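Local coordinates for chemotaxis signal transduction protein (Thermoanaerobacter tengcongensis, PDB 2QDL) that probably acts as a CheW-type scaffold of bacterial chemotaxis, coupling receptors to the histidine kinase CheA, as in its relatives, at residues 33-41 with 51-59; 60-68 with 91-99. All coordinates share one frame; numbering follows the deposited sequence.

How the interactions relate
Both contacts lie in the CheW-like domain and follow one another along the chain without overlap. Of the four segments, strand 33-36 and its following loop come first. Interaction 1 closes the short connection 42-50 by bringing residues 33-41 against strand 50-56. A tight turn then leads into strand 59-65. Interaction 2 closes the longer excursion 69-90 by laying that strand beside strand 91-106. The two contacts share one sheet, since strands 50-56 and 59-65 are antiparallel neighbours in it. They touch directly, with a salt bridge between E51 and K68. The set ties the outer loop and hairpin to the interior strand 91-106.

Interaction 1: residues 33-41 with 51-59; sequences EVVKDVSIT and EGIINLRGK
T41 and I53 form a single antiparallel hydrogen-bonded pair, with T41 N to I53 O and I53 N to T41 O both 2.8 Å, whereas the axes of strands 33-36 and 51-56 stay 10.5 Å apart at 107°. G52 CA lies against T41 O, where a side chain would clash. One water links S39 O to N55 N. At the other end, E33 and R57 form a salt bridge. The carboxylate and guanidinium groups are nearly coplanar, their planes 13° apart, and R57 NH2 reaches the syn lone pairs of OE1 (2.6 Å) and OE2 (3.0 Å) of E33. The bend of R57 at chi3 (-77°) turns its guanidinium edge to the carboxylate. Apolar side chains carry much of the rest. V35 CG1 meets L56 CD1 tip to tip at 4.1 Å, and V35 CG2 approaches I54 CD1. I40 CG1 packs on I54 CG2 at 3.8 Å, while I40 CG2 touches E51 CG. The contact lies near the surface. The E51 carboxylate forms a salt bridge with K68, and E51 and G52 form a classic beta bulge opposite V63. Strand 33-36 pairs with strand 82-88, and strand 50-56 with strand 59-65, whose I61 and V63 pack against I54.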
ATOM      1  N   GLU A  33      -2.014   5.021  -9.612  1.00 12.21           N
ATOM      2  CA  GLU A  33      -2.424   4.081 -10.620  1.00 13.39           C
ATOM      3  C   GLU A  33      -2.191   2.662 -10.119  1.00 12.88           C
ATOM      4  O   GLU A  33      -1.610   2.447  -9.052  1.00 11.74           O
ATOM      5  CB  GLU A  33      -1.761   4.359 -12.003  1.00 14.12           C
ATOM      6  CG  GLU A  33      -0.321   4.066 -12.167  1.00 17.46           C
ATOM      7  CD  GLU A  33       0.269   4.628 -13.470  1.00 20.17           C
ATOM      8  OE1 GLU A  33       0.836   5.730 -13.414  1.00 24.40           O
ATOM      9  OE2 GLU A  33       0.183   3.971 -14.532  1.00 21.96           O
ATOM     10  N   VAL A  34      -2.702   1.710 -10.883  1.00 12.52           N
ATOM     11  CA  VAL A  34      -2.576   0.321 -10.570  1.00 12.96           C
ATOM     12  C   VAL A  34      -2.125  -0.373 -11.851  1.00 14.11           C
ATOM     13  O   VAL A  34      -2.842  -0.345 -12.867  1.00 13.74           O
ATOM     14  CB  VAL A  34      -3.925  -0.290 -10.138  1.00 13.17           C
ATOM     15  CG1 VAL A  34      -3.724  -1.736  -9.749  1.00 11.02           C
ATOM     16  CG2 VAL A  34      -4.559   0.500  -8.975  1.00 11.83           C
ATOM     17  N   VAL A  35      -0.950  -0.987 -11.804  1.00 14.58           N
ATOM     18  CA  VAL A  35      -0.413  -1.722 -12.962  1.00 16.04           C
ATOM     19  C   VAL A  35      -0.386  -3.218 -12.659  1.00 17.25           C
ATOM     20  O   VAL A  35      -0.438  -3.609 -11.510  1.00 16.57           O
ATOM     21  CB  VAL A  35       1.012  -1.194 -13.398  1.00 15.86           C
ATOM     22  CG1 VAL A  35       0.977   0.323 -13.721  1.00 15.67           C
ATOM     23  CG2 VAL A  35       2.026  -1.435 -12.356  1.00 14.27           C
ATOM     24  N   LYS A  36      -0.306  -4.061 -13.676  1.00 20.26           N
ATOM     25  CA  LYS A  36      -0.099  -5.503 -13.417  1.00 23.51           C
ATOM     26  C   LYS A  36       1.250  -5.917 -12.745  1.00 25.31           C
ATOM     27  O   LYS A  36       2.309  -5.293 -12.990  1.00 24.83           O
ATOM     28  CB  LYS A  36      -0.353  -6.308 -14.673  1.00 23.28           C
ATOM     29  CG  LYS A  36      -1.816  -6.209 -15.067  1.00 25.03           C
ATOM     30  CD  LYS A  36      -2.079  -6.995 -16.330  1.00 28.15           C
ATOM     31  CE  LYS A  36      -3.508  -6.888 -16.788  1.00 29.21           C
ATOM     32  NZ  LYS A  36      -3.491  -7.059 -18.273  1.00 30.74           N
ATOM     33  N   ASP A  37       1.180  -6.969 -11.904  1.00 26.84           N
ATOM     34  CA  ASP A  37       2.336  -7.524 -11.186  1.00 28.54           C
ATOM     35  C   ASP A  37       3.169  -8.377 -12.147  1.00 29.90           C
ATOM     36  O   ASP A  37       3.201  -9.605 -12.031  1.00 30.86           O
ATOM     37  CB  ASP A  37       1.877  -8.361  -9.976  1.00 29.05           C
ATOM     38  CG  ASP A  37       3.045  -9.010  -9.197  1.00 30.03           C
ATOM     39  OD1 ASP A  37       4.206  -8.830  -9.587  1.00 31.07           O
ATOM     40  OD2 ASP A  37       2.803  -9.699  -8.174  1.00 30.77           O
ATOM     41  N   VAL A  38       3.832  -7.717 -13.093  1.00 30.42           N
ATOM     42  CA  VAL A  38       4.679  -8.390 -14.081  1.00 31.13           C
ATOM     43  C   VAL A  38       5.928  -7.560 -14.454  1.00 30.59           C
ATOM     44  O   VAL A  38       5.945  -6.307 -14.357  1.00 30.07           O
ATOM     45  CB  VAL A  38       3.881  -8.833 -15.369  1.00 31.28           C
ATOM     46  CG1 VAL A  38       4.824  -9.327 -16.451  1.00 33.16           C
ATOM     47  CG2 VAL A  38       2.906  -9.945 -15.039  1.00 32.33           C
ATOM     48  N   SER A  39       6.966  -8.291 -14.875  1.00 29.86           N
ATOM     49  CA  SER A  39       8.256  -7.708 -15.278  1.00 28.31           C
ATOM     50  C   SER A  39       8.860  -6.806 -14.204  1.00 26.16           C
ATOM     51  O   SER A  39       9.234  -5.657 -14.451  1.00 26.05           O
ATOM     52  CB  SER A  39       8.144  -7.019 -16.641  1.00 29.26           C
ATOM     53  OG  SER A  39       8.414  -7.959 -17.685  1.00 31.19           O
ATOM     54  N   ILE A  40       8.929  -7.348 -12.996  1.00 24.03           N
ATOM     55  CA  ILE A  40       9.741  -6.754 -11.947  1.00 21.90           C
ATOM     56  C   ILE A  40      11.157  -7.285 -12.172  1.00 21.47           C
ATOM     57  O   ILE A  40      11.363  -8.490 -12.298  1.00 21.17           O
ATOM     58  CB  ILE A  40       9.209  -7.051 -10.512  1.00 21.20           C
ATOM     59  CG1 ILE A  40       7.761  -6.552 -10.380  1.00 18.16           C
ATOM     60  CG2 ILE A  40      10.072  -6.355  -9.460  1.00 17.71           C
ATOM     61  CD1 ILE A  40       7.123  -6.943  -9.111  1.00 17.29           C
ATOM     62  N   THR A  41      12.105  -6.366 -12.307  1.00 20.44           N
ATOM     63  CA  THR A  41      13.485  -6.749 -12.482  1.00 19.02           C
ATOM     64  C   THR A  41      14.149  -6.663 -11.128  1.00 19.55           C
ATOM     65  O   THR A  41      14.208  -5.592 -10.512  1.00 18.55           O
ATOM     66  CB  THR A  41      14.217  -5.863 -13.523  1.00 19.26           C
ATOM     67  OG1 THR A  41      13.454  -5.826 -14.735  1.00 16.37           O
ATOM     68  CG2 THR A  41      15.614  -6.425 -13.824  1.00 15.96           C
ATOM     69  N   GLU A  51      11.434  -6.011  -4.007  1.00 16.36           N
ATOM     70  CA  GLU A  51      11.343  -7.039  -5.032  1.00 15.40           C
ATOM     71  C   GLU A  51      12.175  -6.675  -6.244  1.00 14.10           C
ATOM     72  O   GLU A  51      12.700  -7.551  -6.930  1.00 13.62           O
ATOM     73  CB  GLU A  51       9.885  -7.263  -5.457  1.00 15.46           C
ATOM     74  CG  GLU A  51       9.700  -8.530  -6.309  1.00 16.39           C
ATOM     75  CD  GLU A  51      10.086  -9.808  -5.551  1.00 17.35           C
ATOM     76  OE1 GLU A  51       9.952  -9.823  -4.306  1.00 15.49           O
ATOM     77  OE2 GLU A  51      10.507 -10.789  -6.210  1.00 14.85           O
ATOM     78  N   GLY A  52      12.255  -5.372  -6.534  1.00 13.51           N
ATOM     79  CA  GLY A  52      12.979  -4.911  -7.691  1.00 12.43           C
ATOM     80  C   GLY A  52      12.439  -3.642  -8.270  1.00 12.49           C
ATOM     81  O   GLY A  52      11.895  -2.803  -7.563  1.00 13.04           O
ATOM     82  N   ILE A  53      12.586  -3.500  -9.572  1.00 12.09           N
ATOM     83  CA  ILE A  53      12.126  -2.313 -10.212  1.00 13.48           C
ATOM     84  C   ILE A  53      11.283  -2.613 -11.430  1.00 12.67           C
ATOM     85  O   ILE A  53      11.400  -3.671 -12.039  1.00 12.66           O
ATOM     86  CB  ILE A  53      13.313  -1.328 -10.537  1.00 14.59           C
ATOM     87  CG1 ILE A  53      13.889  -0.743  -9.251  1.00 14.93           C
ATOM     88  CG2 ILE A  53      12.821  -0.154 -11.337  1.00 18.26           C
ATOM     89  CD1 ILE A  53      15.204  -0.035  -9.458  1.00 26.50           C
ATOM     90  N   ILE A  54      10.409  -1.671 -11.755  1.00 12.32           N
ATOM     91  CA  ILE A  54       9.679  -1.683 -13.020  1.00 11.98           C
ATOM     92  C   ILE A  54      10.025  -0.422 -13.836  1.00 12.72           C
ATOM     93  O   ILE A  54      10.383   0.633 -13.300  1.00 12.27           O
ATOM     94  CB  ILE A  54       8.133  -1.821 -12.833  1.00 11.93           C
ATOM     95  CG1 ILE A  54       7.577  -0.701 -11.930  1.00  9.09           C
ATOM     96  CG2 ILE A  54       7.776  -3.231 -12.317  1.00  9.25           C
ATOM     97  CD1 ILE A  54       6.073  -0.516 -12.053  1.00  6.89           C
ATOM     98  N   ASN A  55       9.941  -0.568 -15.145  1.00 13.38           N
ATOM     99  CA  ASN A  55      10.120   0.537 -16.050  1.00 14.63           C
ATOM    100  C   ASN A  55       8.742   0.962 -16.495  1.00 15.12           C
ATOM    101  O   ASN A  55       8.114   0.279 -17.317  1.00 15.67           O
ATOM    102  CB  ASN A  55      10.959   0.113 -17.260  1.00 14.74           C
ATOM    103  CG  ASN A  55      10.988   1.174 -18.333  1.00 14.63           C
ATOM    104  OD1 ASN A  55      10.560   2.280 -18.111  1.00 17.79           O
ATOM    105  ND2 ASN A  55      11.499   0.833 -19.495  1.00 17.43           N
ATOM    106  N   LEU A  56       8.250   2.053 -15.933  1.00 15.35           N
ATOM    107  CA  LEU A  56       6.892   2.483 -16.251  1.00 16.18           C
ATOM    108  C   LEU A  56       6.955   3.765 -17.055  1.00 16.65           C
ATOM    109  O   LEU A  56       7.309   4.792 -16.517  1.00 16.37           O
ATOM    110  CB  LEU A  56       6.053   2.663 -14.978  1.00 15.75           C
ATOM    111  CG  LEU A  56       4.606   3.099 -15.210  1.00 16.24           C
ATOM    112  CD1 LEU A  56       3.857   2.059 -16.042  1.00 17.08           C
ATOM    113  CD2 LEU A  56       3.879   3.366 -13.897  1.00 16.17           C
ATOM    114  N   ARG A  57       6.664   3.671 -18.355  1.00 18.11           N
ATOM    115  CA  ARG A  57       6.741   4.810 -19.290  1.00 19.70           C
ATOM    116  C   ARG A  57       8.082   5.561 -19.240  1.00 19.44           C
ATOM    117  O   ARG A  57       8.108   6.790 -19.307  1.00 20.57           O
ATOM    118  CB  ARG A  57       5.573   5.793 -19.052  1.00 19.80           C
ATOM    119  CG  ARG A  57       4.209   5.205 -19.347  1.00 22.21           C
ATOM    120  CD  ARG A  57       3.079   6.277 -19.259  1.00 24.27           C
ATOM    121  NE  ARG A  57       2.774   6.556 -17.872  1.00 27.07           N
ATOM    122  CZ  ARG A  57       1.926   5.860 -17.105  1.00 25.32           C
ATOM    123  NH1 ARG A  57       1.238   4.839 -17.584  1.00 26.95           N
ATOM    124  NH2 ARG A  57       1.775   6.199 -15.842  1.00 23.61           N
ATOM    125  N   GLY A  58       9.185   4.826 -19.096  1.00 19.69           N
ATOM    126  CA  GLY A  58      10.526   5.427 -19.105  1.00 18.04           C
ATOM    127  C   GLY A  58      11.046   5.808 -17.734  1.00 18.46           C
ATOM    128  O   GLY A  58      12.159   6.317 -17.616  1.00 16.52           O
ATOM    129  N   LYS A  59      10.240   5.593 -16.689  1.00 18.43           N
ATOM    130  CA  LYS A  59      10.695   5.878 -15.320  1.00 19.80           C
ATOM    131  C   LYS A  59      10.957   4.622 -14.496  1.00 19.46           C
ATOM    132  O   LYS A  59      10.194   3.644 -14.548  1.00 19.64           O
ATOM    133  CB  LYS A  59       9.738   6.786 -14.529  1.00 20.00           C
ATOM    134  CG  LYS A  59       8.980   7.885 -15.325  1.00 24.80           C
ATOM    135  CD  LYS A  59       9.837   8.787 -16.253  1.00 28.56           C
ATOM    136  CE  LYS A  59      11.010   9.457 -15.564  1.00 32.06           C
ATOM    137  NZ  LYS A  59      11.858  10.176 -16.578  1.00 34.66           N
TER
HETATM  138  O   HOH W   1       9.660  -3.216 -16.183  1.00 19.14           O

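Interaction 2: residues 60-68 with 91-99; sequences IIPVIDLKK and QKAGLIVDA
P62 O accepts from G94 N at 2.9 Å, and G94 O accepts from I64 N at 2.8 Å. I64 O then accepts from I96 N in a nearly straight bond (174° at the hydrogen). This parallel ladder pairs V63 with G94 and I64 with L95. The CA of V63 also approaches G94 O. A water joins I96 O to L66 N, the latter bond weak.

Apolar contacts flank the ladder. The V63 and I96 side chains cross at about a right angle, with CG1 of V63 (anti to the backbone N, chi1 -173°) tight against CG1 of I96 at 3.5 Å. I61 CG2 lies against the backbone of A93 and G94, while its CD1 meets K92 CD at 3.8 Å. L66, at the start of the helix, touches L95 CB with its CD1.

Charged groups close the far end. The extended K67 puts NZ 2.7 Å from D98 OD1, on its syn lone pair, with a weaker bond to OD2. K67 NZ also binds R75 O, and D98 OD2 accepts from A20 N. Replacing D98 by alanine removes both carboxylate oxygens and is likely to leave K67 NZ without this charge partner and A20 N without this acceptor.

D65 N-caps the helix, its OD1 accepting from K68 N at 3.0 Å. The arrangement is two parallel neighbouring strands, the first of which runs into a short N-capped helix, within the beta-barrel architecture of CheW.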
ATOM      1  N   ILE A  60      12.034   4.692 -13.720  1.00 18.98           N
ATOM      2  CA  ILE A  60      12.437   3.646 -12.797  1.00 18.73           C
ATOM      3  C   ILE A  60      11.569   3.737 -11.541  1.00 17.30           C
ATOM      4  O   ILE A  60      11.579   4.752 -10.852  1.00 17.72           O
ATOM      5  CB  ILE A  60      13.946   3.788 -12.387  1.00 19.04           C
ATOM      6  CG1 ILE A  60      14.879   3.380 -13.523  1.00 19.41           C
ATOM      7  CG2 ILE A  60      14.257   2.960 -11.132  1.00 20.00           C
ATOM      8  CD1 ILE A  60      14.549   1.989 -14.120  1.00 23.80           C
ATOM      9  N   ILE A  61      10.836   2.664 -11.240  1.00 15.75           N
ATOM     10  CA  ILE A  61       9.982   2.642 -10.051  1.00 13.78           C
ATOM     11  C   ILE A  61      10.327   1.444  -9.168  1.00 13.34           C
ATOM     12  O   ILE A  61      10.118   0.290  -9.573  1.00 12.72           O
ATOM     13  CB  ILE A  61       8.444   2.658 -10.403  1.00 13.67           C
ATOM     14  CG1 ILE A  61       8.096   3.942 -11.191  1.00 12.57           C
ATOM     15  CG2 ILE A  61       7.595   2.507  -9.110  1.00 11.53           C
ATOM     16  CD1 ILE A  61       6.614   4.165 -11.420  1.00 12.11           C
ATOM     17  N   PRO A  62      10.839   1.719  -7.947  1.00 12.70           N
ATOM     18  CA  PRO A  62      11.110   0.626  -7.024  1.00 12.51           C
ATOM     19  C   PRO A  62       9.819   0.000  -6.464  1.00 11.99           C
ATOM     20  O   PRO A  62       8.903   0.711  -6.076  1.00 12.66           O
ATOM     21  CB  PRO A  62      11.948   1.296  -5.921  1.00 12.24           C
ATOM     22  CG  PRO A  62      11.494   2.687  -5.915  1.00 12.77           C
ATOM     23  CD  PRO A  62      11.200   3.033  -7.362  1.00 12.37           C
ATOM     24  N   VAL A  63       9.787  -1.327  -6.429  1.00 11.75           N
ATOM     25  CA  VAL A  63       8.625  -2.089  -6.017  1.00 11.57           C
ATOM     26  C   VAL A  63       8.916  -2.876  -4.743  1.00 11.77           C
ATOM     27  O   VAL A  63       9.878  -3.596  -4.654  1.00 10.79           O
ATOM     28  CB  VAL A  63       8.139  -3.058  -7.110  1.00 11.06           C
ATOM     29  CG1 VAL A  63       6.813  -3.696  -6.681  1.00  9.74           C
ATOM     30  CG2 VAL A  63       7.983  -2.325  -8.431  1.00 12.00           C
ATOM     31  N   ILE A  64       8.061  -2.689  -3.745  1.00 13.07           N
ATOM     32  CA  ILE A  64       8.176  -3.397  -2.479  1.00 13.09           C
ATOM     33  C   ILE A  64       7.143  -4.525  -2.434  1.00 11.97           C
ATOM     34  O   ILE A  64       5.988  -4.373  -2.880  1.00 10.66           O
ATOM     35  CB  ILE A  64       8.007  -2.408  -1.272  1.00 13.60           C
ATOM     36  CG1 ILE A  64       8.023  -3.126   0.068  1.00 15.59           C
ATOM     37  CG2 ILE A  64       6.694  -1.692  -1.337  1.00 15.92           C
ATOM     38  CD1 ILE A  64       8.389  -2.189   1.214  1.00 21.94           C
ATOM     39  N   ASP A  65       7.590  -5.659  -1.903  1.00 10.96           N
ATOM     40  CA  ASP A  65       6.720  -6.752  -1.555  1.00 10.86           C
ATOM     41  C   ASP A  65       6.314  -6.507  -0.113  1.00 10.18           C
ATOM     42  O   ASP A  65       7.145  -6.623   0.790  1.00 11.46           O
ATOM     43  CB  ASP A  65       7.414  -8.122  -1.775  1.00 10.50           C
ATOM     44  CG  ASP A  65       6.492  -9.316  -1.408  1.00 12.35           C
ATOM     45  OD1 ASP A  65       5.839  -9.269  -0.339  1.00 13.45           O
ATOM     46  OD2 ASP A  65       6.443 -10.302  -2.156  1.00 11.84           O
ATOM     47  N   LEU A  66       5.050  -6.104   0.091  1.00  9.32           N
ATOM     48  CA  LEU A  66       4.502  -5.777   1.428  1.00  8.08           C
ATOM     49  C   LEU A  66       4.493  -6.954   2.399  1.00  8.50           C
ATOM     50  O   LEU A  66       4.693  -6.765   3.596  1.00  9.32           O
ATOM     51  CB  LEU A  66       3.081  -5.184   1.323  1.00  7.20           C
ATOM     52  CG  LEU A  66       2.926  -3.875   0.539  1.00  8.09           C
ATOM     53  CD1 LEU A  66       1.453  -3.454   0.492  1.00  7.26           C
ATOM     54  CD2 LEU A  66       3.796  -2.745   1.146  1.00  6.85           C
ATOM     55  N   LYS A  67       4.246  -8.163   1.905  1.00  9.05           N
ATOM     56  CA  LYS A  67       4.275  -9.362   2.761  1.00  9.89           C
ATOM     57  C   LYS A  67       5.648  -9.571   3.368  1.00 10.69           C
ATOM     58  O   LYS A  67       5.744  -9.887   4.554  1.00 10.92           O
ATOM     59  CB  LYS A  67       3.863 -10.604   1.994  1.00 10.15           C
ATOM     60  CG  LYS A  67       2.404 -10.608   1.522  1.00 10.57           C
ATOM     61  CD  LYS A  67       2.191 -11.800   0.614  1.00 11.94           C
ATOM     62  CE  LYS A  67       1.021 -11.560  -0.302  1.00 13.66           C
ATOM     63  NZ  LYS A  67       0.909 -12.589  -1.375  1.00 15.22           N
ATOM     64  N   LYS A  68       6.698  -9.338   2.570  1.00 10.75           N
ATOM     65  CA  LYS A  68       8.078  -9.437   3.042  1.00 11.77           C
ATOM     66  C   LYS A  68       8.433  -8.272   3.969  1.00 12.59           C
ATOM     67  O   LYS A  68       9.145  -8.445   4.978  1.00 13.81           O
ATOM     68  CB  LYS A  68       9.043  -9.479   1.864  1.00 11.57           C
ATOM     69  CG  LYS A  68       8.808 -10.625   0.937  1.00 11.35           C
ATOM     70  CD  LYS A  68       9.895 -10.675  -0.162  1.00 13.18           C
ATOM     71  CE  LYS A  68       9.557 -11.742  -1.156  1.00 10.62           C
ATOM     72  NZ  LYS A  68      10.563 -11.765  -2.214  1.00 19.30           N
ATOM     73  N   GLN A  91       8.474  10.865  -4.478  1.00 21.29           N
ATOM     74  CA  GLN A  91       9.003   9.861  -5.404  1.00 20.82           C
ATOM     75  C   GLN A  91       7.988   8.762  -5.667  1.00 19.64           C
ATOM     76  O   GLN A  91       7.267   8.348  -4.748  1.00 19.31           O
ATOM     77  CB  GLN A  91      10.269   9.222  -4.820  1.00 21.34           C
ATOM     78  CG  GLN A  91      11.368  10.242  -4.473  1.00 25.56           C
ATOM     79  CD  GLN A  91      11.862  10.964  -5.719  1.00 30.18           C
ATOM     80  OE1 GLN A  91      12.025  10.356  -6.786  1.00 32.01           O
ATOM     81  NE2 GLN A  91      12.079  12.267  -5.597  1.00 33.33           N
ATOM     82  N   LYS A  92       7.950   8.261  -6.903  1.00 17.96           N
ATOM     83  CA  LYS A  92       7.088   7.132  -7.248  1.00 17.33           C
ATOM     84  C   LYS A  92       7.589   5.798  -6.669  1.00 15.81           C
ATOM     85  O   LYS A  92       8.784   5.491  -6.715  1.00 14.76           O
ATOM     86  CB  LYS A  92       6.912   7.007  -8.761  1.00 18.07           C
ATOM     87  CG  LYS A  92       6.097   8.123  -9.393  1.00 22.28           C
ATOM     88  CD  LYS A  92       5.335   7.650 -10.640  1.00 27.95           C
ATOM     89  CE  LYS A  92       4.543   8.794 -11.320  1.00 33.69           C
ATOM     90  NZ  LYS A  92       3.895   9.757 -10.346  1.00 36.73           N
ATOM     91  N   ALA A  93       6.655   5.011  -6.134  1.00 14.15           N
ATOM     92  CA  ALA A  93       6.953   3.691  -5.590  1.00 12.76           C
ATOM     93  C   ALA A  93       5.812   2.746  -5.961  1.00 12.82           C
ATOM     94  O   ALA A  93       4.700   3.205  -6.269  1.00 13.11           O
ATOM     95  CB  ALA A  93       7.154   3.776  -4.064  1.00 12.57           C
ATOM     96  N   GLY A  94       6.108   1.443  -6.000  1.00 12.39           N
ATOM     97  CA  GLY A  94       5.132   0.412  -6.303  1.00 10.37           C
ATOM     98  C   GLY A  94       4.973  -0.544  -5.127  1.00 10.39           C
ATOM     99  O   GLY A  94       5.955  -0.942  -4.485  1.00  9.47           O
ATOM    100  N   LEU A  95       3.729  -0.887  -4.822  1.00  9.95           N
ATOM    101  CA  LEU A  95       3.417  -1.837  -3.751  1.00  9.64           C
ATOM    102  C   LEU A  95       2.697  -3.017  -4.395  1.00  9.82           C
ATOM    103  O   LEU A  95       1.678  -2.831  -5.082  1.00  8.95           O
ATOM    104  CB  LEU A  95       2.525  -1.190  -2.681  1.00  9.55           C
ATOM    105  CG  LEU A  95       2.840   0.227  -2.156  1.00  9.97           C
ATOM    106  CD1 LEU A  95       1.845   0.607  -1.089  1.00  9.44           C
ATOM    107  CD2 LEU A  95       4.224   0.299  -1.576  1.00 13.39           C
ATOM    108  N   ILE A  96       3.246  -4.219  -4.185  1.00  9.66           N
ATOM    109  CA  ILE A  96       2.623  -5.457  -4.652  1.00  9.67           C
ATOM    110  C   ILE A  96       1.446  -5.794  -3.760  1.00 10.17           C
ATOM    111  O   ILE A  96       1.527  -5.726  -2.531  1.00  9.85           O
ATOM    112  CB  ILE A  96       3.643  -6.644  -4.702  1.00  9.98           C
ATOM    113  CG1 ILE A  96       4.775  -6.332  -5.680  1.00  8.58           C
ATOM    114  CG2 ILE A  96       2.956  -7.997  -5.074  1.00  8.93           C
ATOM    115  CD1 ILE A  96       5.974  -7.220  -5.492  1.00  8.48           C
ATOM    116  N   VAL A  97       0.335  -6.144  -4.407  1.00 11.16           N
ATOM    117  CA  VAL A  97      -0.891  -6.583  -3.722  1.00 10.07           C
ATOM    118  C   VAL A  97      -1.451  -7.811  -4.465  1.00  9.92           C
ATOM    119  O   VAL A  97      -1.274  -7.923  -5.669  1.00  9.92           O
ATOM    120  CB  VAL A  97      -1.970  -5.428  -3.618  1.00  9.18           C
ATOM    121  CG1 VAL A  97      -1.387  -4.181  -3.000  1.00  8.95           C
ATOM    122  CG2 VAL A  97      -2.582  -5.072  -4.986  1.00  8.34           C
ATOM    123  N   ASP A  98      -2.145  -8.695  -3.754  1.00  9.50           N
ATOM    124  CA  ASP A  98      -2.760  -9.879  -4.362  1.00 11.43           C
ATOM    125  C   ASP A  98      -3.966  -9.539  -5.224  1.00 11.58           C
ATOM    126  O   ASP A  98      -4.260 -10.248  -6.158  1.00 12.73           O
ATOM    127  CB  ASP A  98      -3.175 -10.933  -3.297  1.00 10.57           C
ATOM    128  CG  ASP A  98      -1.989 -11.518  -2.571  1.00 11.56           C
ATOM    129  OD1 ASP A  98      -0.879 -11.482  -3.131  1.00  9.67           O
ATOM    130  OD2 ASP A  98      -2.171 -12.035  -1.454  1.00 12.40           O
ATOM    131  N   ALA A  99      -4.677  -8.476  -4.890  1.00 12.48           N
ATOM    132  CA  ALA A  99      -5.855  -8.077  -5.670  1.00 12.92           C
ATOM    133  C   ALA A  99      -6.395  -6.792  -5.110  1.00 12.84           C
ATOM    134  O   ALA A  99      -6.296  -6.547  -3.927  1.00 12.58           O
ATOM    135  CB  ALA A  99      -6.959  -9.180  -5.610  1.00 12.40           C
TER
HETATM  136  O   HOH W   2       2.926  -7.423  -1.195  1.00 10.59           O